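Local coordinates for protein Alpha/beta hydrolase (Xanthomonas campestris pv. campestris, PDB 2QJW) that is functionally uncharacterised but probably acts as a hydrolase of the alpha/beta hydrolase superfamily, at residues 7-12 with 36-41; 11-16 with 81-86. All blocks are in the same frame, centred on the assembly; numbering follows the deposited sequence.

Contact 1: residues 7-12 with 36-41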
loop_
_atom_site.group_PDB
_atom_site.type_symbol
_atom_site.label_atom_id
_atom_site.label_comp_id
_atom_site.label_asym_id
_atom_site.label_seq_id
_atom_site.Cartn_x
_atom_site.Cartn_y
_atom_site.Cartn_z
ATOM N N CYS A 7 -16.944 9.110 -10.252
ATOM C CA CYS A 7 -15.510 8.871 -10.533
ATOM C C CYS A 7 -15.204 9.090 -12.010
ATOM O O CYS A 7 -15.938 8.615 -12.870
ATOM C CB CYS A 7 -15.129 7.455 -10.187
ATOM S SG CYS A 7 -15.265 7.032 -8.472
ATOM N N ILE A 8 -14.178 9.895 -12.285
ATOM C CA ILE A 8 -13.698 10.090 -13.666
ATOM C C ILE A 8 -12.374 9.383 -13.746
ATOM O O ILE A 8 -11.479 9.690 -12.988
ATOM C CB ILE A 8 -13.594 11.544 -14.057
ATOM C CG1 ILE A 8 -14.925 12.282 -13.871
ATOM C CG2 ILE A 8 -13.077 11.600 -15.540
ATOM C CD1 ILE A 8 -14.923 13.748 -13.932
ATOM N N LEU A 9 -12.264 8.371 -14.615
ATOM C CA LEU A 9 -11.124 7.444 -14.702
ATOM C C LEU A 9 -10.398 7.701 -16.013
ATOM O O LEU A 9 -10.984 7.466 -17.079
ATOM C CB LEU A 9 -11.645 6.018 -14.668
ATOM C CG LEU A 9 -12.674 5.795 -13.549
ATOM C CD1 LEU A 9 -13.306 4.460 -13.755
ATOM C CD2 LEU A 9 -12.036 5.966 -12.148
ATOM N N ALA A 10 -9.159 8.211 -15.971
ATOM C CA ALA A 10 -8.423 8.640 -17.173
ATOM C C ALA A 10 -7.335 7.678 -17.590
ATOM O O ALA A 10 -6.374 7.456 -16.852
ATOM C CB ALA A 10 -7.803 9.982 -16.885
ATOM N N HIS A 11 -7.516 7.132 -18.772
ATOM C CA HIS A 11 -6.563 6.192 -19.344
ATOM C C HIS A 11 -5.224 6.801 -19.708
ATOM O O HIS A 11 -5.100 7.999 -19.883
ATOM C CB HIS A 11 -7.205 5.482 -20.544
ATOM C CG HIS A 11 -7.314 6.306 -21.808
ATOM N ND1 HIS A 11 -6.223 6.655 -22.602
ATOM C CD2 HIS A 11 -8.391 6.876 -22.385
ATOM C CE1 HIS A 11 -6.656 7.381 -23.627
ATOM N NE2 HIS A 11 -7.960 7.544 -23.510
ATOM N N GLY A 12 -4.193 5.940 -19.788
ATOM C CA GLY A 12 -2.853 6.370 -20.120
ATOM C C GLY A 12 -2.645 6.624 -21.608
ATOM O O GLY A 12 -3.530 6.386 -22.440
ATOM N N HIS A 36 -19.631 6.574 -12.715
ATOM C CA HIS A 36 -18.282 6.593 -13.312
ATOM C C HIS A 36 -18.318 6.801 -14.794
ATOM O O HIS A 36 -19.326 6.509 -15.456
ATOM C CB HIS A 36 -17.551 5.313 -12.980
ATOM C CG HIS A 36 -18.331 4.092 -13.299
ATOM N ND1 HIS A 36 -18.239 3.469 -14.513
ATOM C CD2 HIS A 36 -19.251 3.424 -12.573
ATOM C CE1 HIS A 36 -19.071 2.439 -14.525
ATOM N NE2 HIS A 36 -19.703 2.384 -13.360
ATOM N N GLU A 37 -17.209 7.340 -15.307
ATOM C CA GLU A 37 -17.014 7.497 -16.732
ATOM C C GLU A 37 -15.529 7.400 -17.042
ATOM O O GLU A 37 -14.700 7.726 -16.224
ATOM C CB GLU A 37 -17.574 8.804 -17.286
ATOM C CG GLU A 37 -16.847 10.038 -16.899
ATOM C CD GLU A 37 -17.526 11.324 -17.332
ATOM O OE1 GLU A 37 -17.504 11.624 -18.553
ATOM O OE2 GLU A 37 -18.032 12.078 -16.452
ATOM N N ARG A 38 -15.230 6.946 -18.269
ATOM C CA ARG A 38 -13.883 6.767 -18.784
ATOM C C ARG A 38 -13.767 7.573 -20.081
ATOM O O ARG A 38 -14.167 7.066 -21.158
ATOM C CB ARG A 38 -13.643 5.298 -19.041
ATOM C CG ARG A 38 -13.429 4.516 -17.751
ATOM C CD ARG A 38 -13.520 3.007 -18.053
ATOM N NE ARG A 38 -14.887 2.637 -18.234
ATOM C CZ ARG A 38 -15.283 1.485 -18.757
ATOM N NH1 ARG A 38 -14.407 0.576 -19.189
ATOM N NH2 ARG A 38 -16.577 1.246 -18.860
ATOM N N PRO A 39 -13.319 8.824 -19.973
ATOM C CA PRO A 39 -13.271 9.632 -21.194
ATOM C C PRO A 39 -12.251 9.082 -22.211
ATOM O O PRO A 39 -11.247 8.511 -21.825
ATOM C CB PRO A 39 -12.853 10.992 -20.708
ATOM C CG PRO A 39 -13.262 11.015 -19.200
ATOM C CD PRO A 39 -12.977 9.614 -18.772
ATOM N N ASP A 40 -12.517 9.338 -23.464
ATOM C CA ASP A 40 -11.634 8.891 -24.542
ATOM C C ASP A 40 -10.729 10.027 -24.918
ATOM O O ASP A 40 -11.161 11.102 -25.342
ATOM C CB ASP A 40 -12.513 8.502 -25.710
ATOM C CG ASP A 40 -11.722 7.788 -26.791
ATOM O OD1 ASP A 40 -10.505 8.049 -26.906
ATOM O OD2 ASP A 40 -12.286 6.893 -27.458
ATOM N N PHE A 41 -9.434 9.827 -24.713
ATOM C CA PHE A 41 -8.440 10.792 -25.081
ATOM C C PHE A 41 -7.584 10.320 -26.279
ATOM O O PHE A 41 -6.522 10.930 -26.510
ATOM C CB PHE A 41 -7.497 11.058 -23.904
ATOM C CG PHE A 41 -8.185 11.475 -22.638
ATOM C CD1 PHE A 41 -8.583 12.793 -22.447
ATOM C CD2 PHE A 41 -8.348 10.557 -21.574
ATOM C CE1 PHE A 41 -9.153 13.214 -21.240
ATOM C CE2 PHE A 41 -8.968 10.952 -20.419
ATOM C CZ PHE A 41 -9.363 12.285 -20.241
HETATM O O HOH W 1 -10.225 7.118 -19.721
#
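The side chains of H11 and F41 pass one another running opposite ways; their ring planes are inclined at 59° with centroids 5.3 Å apart, an oblique pairing. F41 CD2 lies over one face of the imidazole, while H11 NE2 comes to the edge of the phenyl ring. The F41 backbone N-H donates to the ring nitrogen H11 NE2 at 3.0 Å (161°), tilted out of the imidazole plane, and holds the two residues together. Through its other ring nitrogen, H11 ND1 donates to G12 O at 2.7 Å, practically in the ring plane. Together the two bonds fix the ring's rotation and fit a tautomer protonated on ND1. With chi1 at 75°, H11 CG sits between the backbone N and the carbonyl carbon, and the ring that follows reaches across to residues 39-41. Beside this pair, F41 CE2 packs on A10 CB at 3.8 Å.

Upstream, the segments form a short parallel ladder. E37 N donates to C7 O at 3.0 Å, and L9 N returns the link to E37 O, also at 3.0 Å. Past L9 the direct pairing gives way to a water that donates to L9 O and P39 O and accepts from H11 N. On one face I8 and E37 run side by side, and I8 CG2 meets P39 CG at 3.7 Å with the two side chains crossing at about a right angle. L9 CB instead approaches the aliphatic part of R38, 3.9 Å from its CG.

The ladder belongs to a beta-alpha-beta unit: L9, H36 and R38 rest on A26 of the connecting helix 20-31, I8, E37 and P39 face helix 56-71, and strand 76-81 pairs with the other edge of strand 6-10.

Contact 2: residues 11-16 with 81-86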
loop_
_atom_site.group_PDB
_atom_site.type_symbol
_atom_site.label_atom_id
_atom_site.label_comp_id
_atom_site.label_asym_id
_atom_site.label_seq_id
_atom_site.Cartn_x
_atom_site.Cartn_y
_atom_site.Cartn_z
ATOM N N HIS A 11 -7.516 7.132 -18.772
ATOM C CA HIS A 11 -6.563 6.192 -19.344
ATOM C C HIS A 11 -5.224 6.801 -19.708
ATOM O O HIS A 11 -5.100 7.999 -19.883
ATOM C CB HIS A 11 -7.205 5.482 -20.544
ATOM C CG HIS A 11 -7.314 6.306 -21.808
ATOM N ND1 HIS A 11 -6.223 6.655 -22.602
ATOM C CD2 HIS A 11 -8.391 6.876 -22.385
ATOM C CE1 HIS A 11 -6.656 7.381 -23.627
ATOM N NE2 HIS A 11 -7.960 7.544 -23.510
ATOM N N GLY A 12 -4.193 5.940 -19.788
ATOM C CA GLY A 12 -2.853 6.370 -20.120
ATOM C C GLY A 12 -2.645 6.624 -21.608
ATOM O O GLY A 12 -3.530 6.386 -22.440
ATOM N N PHE A 13 -1.426 7.032 -21.921
ATOM C CA PHE A 13 -1.043 7.374 -23.274
ATOM C C PHE A 13 -1.144 6.168 -24.195
ATOM O O PHE A 13 -0.701 5.064 -23.866
ATOM C CB PHE A 13 0.381 7.944 -23.286
ATOM C CG PHE A 13 0.877 8.314 -24.655
ATOM C CD1 PHE A 13 0.360 9.410 -25.310
ATOM C CD2 PHE A 13 1.870 7.584 -25.270
ATOM C CE1 PHE A 13 0.848 9.780 -26.554
ATOM C CE2 PHE A 13 2.354 7.947 -26.523
ATOM C CZ PHE A 13 1.825 9.036 -27.169
ATOM N N GLU A 14 -1.783 6.360 -25.338
ATOM C CA GLU A 14 -1.975 5.314 -26.361
ATOM C C GLU A 14 -2.759 4.126 -25.831
ATOM O O GLU A 14 -2.685 3.042 -26.382
ATOM C CB GLU A 14 -0.656 4.848 -27.001
ATOM C CG GLU A 14 -0.128 5.860 -28.006
ATOM C CD GLU A 14 1.189 5.476 -28.638
ATOM O OE1 GLU A 14 1.891 4.570 -28.130
ATOM O OE2 GLU A 14 1.534 6.127 -29.640
ATOM N N SER A 15 -3.502 4.323 -24.746
ATOM C CA SER A 15 -4.292 3.294 -24.235
ATOM C C SER A 15 -5.635 3.768 -24.748
ATOM O O SER A 15 -5.734 4.408 -25.817
ATOM C CB SER A 15 -4.171 3.222 -22.699
ATOM O OG SER A 15 -4.900 2.138 -22.215
ATOM N N GLY A 16 -6.702 3.483 -24.061
ATOM C CA GLY A 16 -8.013 3.975 -24.473
ATOM C C GLY A 16 -8.940 3.697 -23.326
ATOM O O GLY A 16 -8.538 3.108 -22.340
ATOM N N SER A 81 -4.209 6.373 -14.811
ATOM C CA SER A 81 -2.980 5.606 -14.979
ATOM C C SER A 81 -1.992 6.432 -15.806
ATOM O O SER A 81 -2.389 6.947 -16.839
ATOM C CB SER A 81 -3.246 4.294 -15.680
ATOM O OG SER A 81 -2.030 3.590 -15.832
ATOM N N SER A 82 -0.747 6.554 -15.329
ATOM C CA SER A 82 0.368 7.194 -16.087
ATOM C C SER A 82 -0.051 8.595 -16.572
ATOM O O SER A 82 -0.344 9.449 -15.740
ATOM C CB SER A 82 0.857 6.226 -17.176
ATOM O OG SER A 82 2.146 6.726 -17.591
ATOM N N LEU A 83 -0.069 8.854 -17.891
ATOM C CA LEU A 83 -0.467 10.183 -18.363
ATOM C C LEU A 83 -1.828 10.589 -17.793
ATOM O O LEU A 83 -2.056 11.755 -17.501
ATOM C CB LEU A 83 -0.486 10.232 -19.873
ATOM C CG LEU A 83 -0.758 11.602 -20.508
ATOM C CD1 LEU A 83 0.177 12.680 -20.012
ATOM C CD2 LEU A 83 -0.715 11.468 -22.043
ATOM N N GLY A 84 -2.706 9.589 -17.645
ATOM C CA GLY A 84 -4.029 9.823 -17.044
ATOM C C GLY A 84 -3.933 10.275 -15.625
ATOM O O GLY A 84 -4.739 11.100 -15.172
ATOM N N SER A 85 -2.947 9.744 -14.877
ATOM C CA SER A 85 -2.719 10.227 -13.531
ATOM C C SER A 85 -2.218 11.661 -13.486
ATOM O O SER A 85 -2.625 12.418 -12.616
ATOM C CB SER A 85 -1.730 9.328 -12.778
ATOM O OG SER A 85 -2.312 8.080 -12.544
ATOM N N TYR A 86 -1.309 11.968 -14.406
ATOM C CA TYR A 86 -0.762 13.301 -14.487
ATOM C C TYR A 86 -1.913 14.280 -14.699
ATOM O O TYR A 86 -2.014 15.253 -13.976
ATOM C CB TYR A 86 0.199 13.393 -15.635
ATOM C CG TYR A 86 0.687 14.788 -15.840
ATOM C CD1 TYR A 86 1.671 15.342 -15.033
ATOM C CD2 TYR A 86 0.143 15.572 -16.833
ATOM C CE1 TYR A 86 2.152 16.663 -15.210
ATOM C CE2 TYR A 86 0.588 16.913 -17.034
ATOM C CZ TYR A 86 1.589 17.455 -16.229
ATOM O OH TYR A 86 1.988 18.734 -16.450
HETATM O O HOH W 2 0.743 7.050 -20.109
#
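One water is held between the loop and the helix start, accepting from F13 N at 2.8 Å and from L83 N at 3.0 Å; S82 OG lies 2.9 Å from the same water. The loop is shaped by a type II turn from G12 to S15. G12 O takes the turn bond from S15 N at 3.1 Å, and H11 ND1 reaches the same oxygen from the opposite face of the carbonyl plane. Backbones approach closely at two glycines: the CA atoms of G12 and G84 are 4.8 Å apart, and G84 CA is 3.5 Å from H11 O.

Two backbone N-H groups converging on one oxygen, one from the residue after the serine and one from the loop following strand 6-10, is the layout of an oxyanion hole in alpha/beta hydrolases, so the water probably marks that site. S82 would then be the nucleophile of a GxSxG elbow between strand 76-81 and helix 83-92. Its backbone supports this reading, with a positive phi of 53° as expected of the strained elbow, and its side chain touches H156.

Next to the water, L83 CD2 packs on F13 CB at 3.9 Å and meets the phenyl ring obliquely at CD1. With F13 CG anti to the backbone N (chi1 179°), CB and CD1 are what meet L83, while the rest of the ring extends past it.

Overall arrangement
Contacts 1 and 2 share H11 and G12, and their centres are about 9 Å apart. Contact 1 ties strand 6-10 to its neighbour on one side; contact 2 carries the loop after that strand across to the elbow. They also touch directly: A10 O and S81 N are 3.2 Å apart, a probable hydrogen bond between strands, and A10 CB packs 3.7 Å from G84 O. H11 bridges the two, with NE2 engaged in contact 1 and ND1 bonded to G12 O, the acceptor of the turn that carries F13 N, probably one of the oxyanion-hole donors. S82, with H156 and D130, is consistent with a Ser-His-Asp triad; residues 36-41 connect to this site through H11.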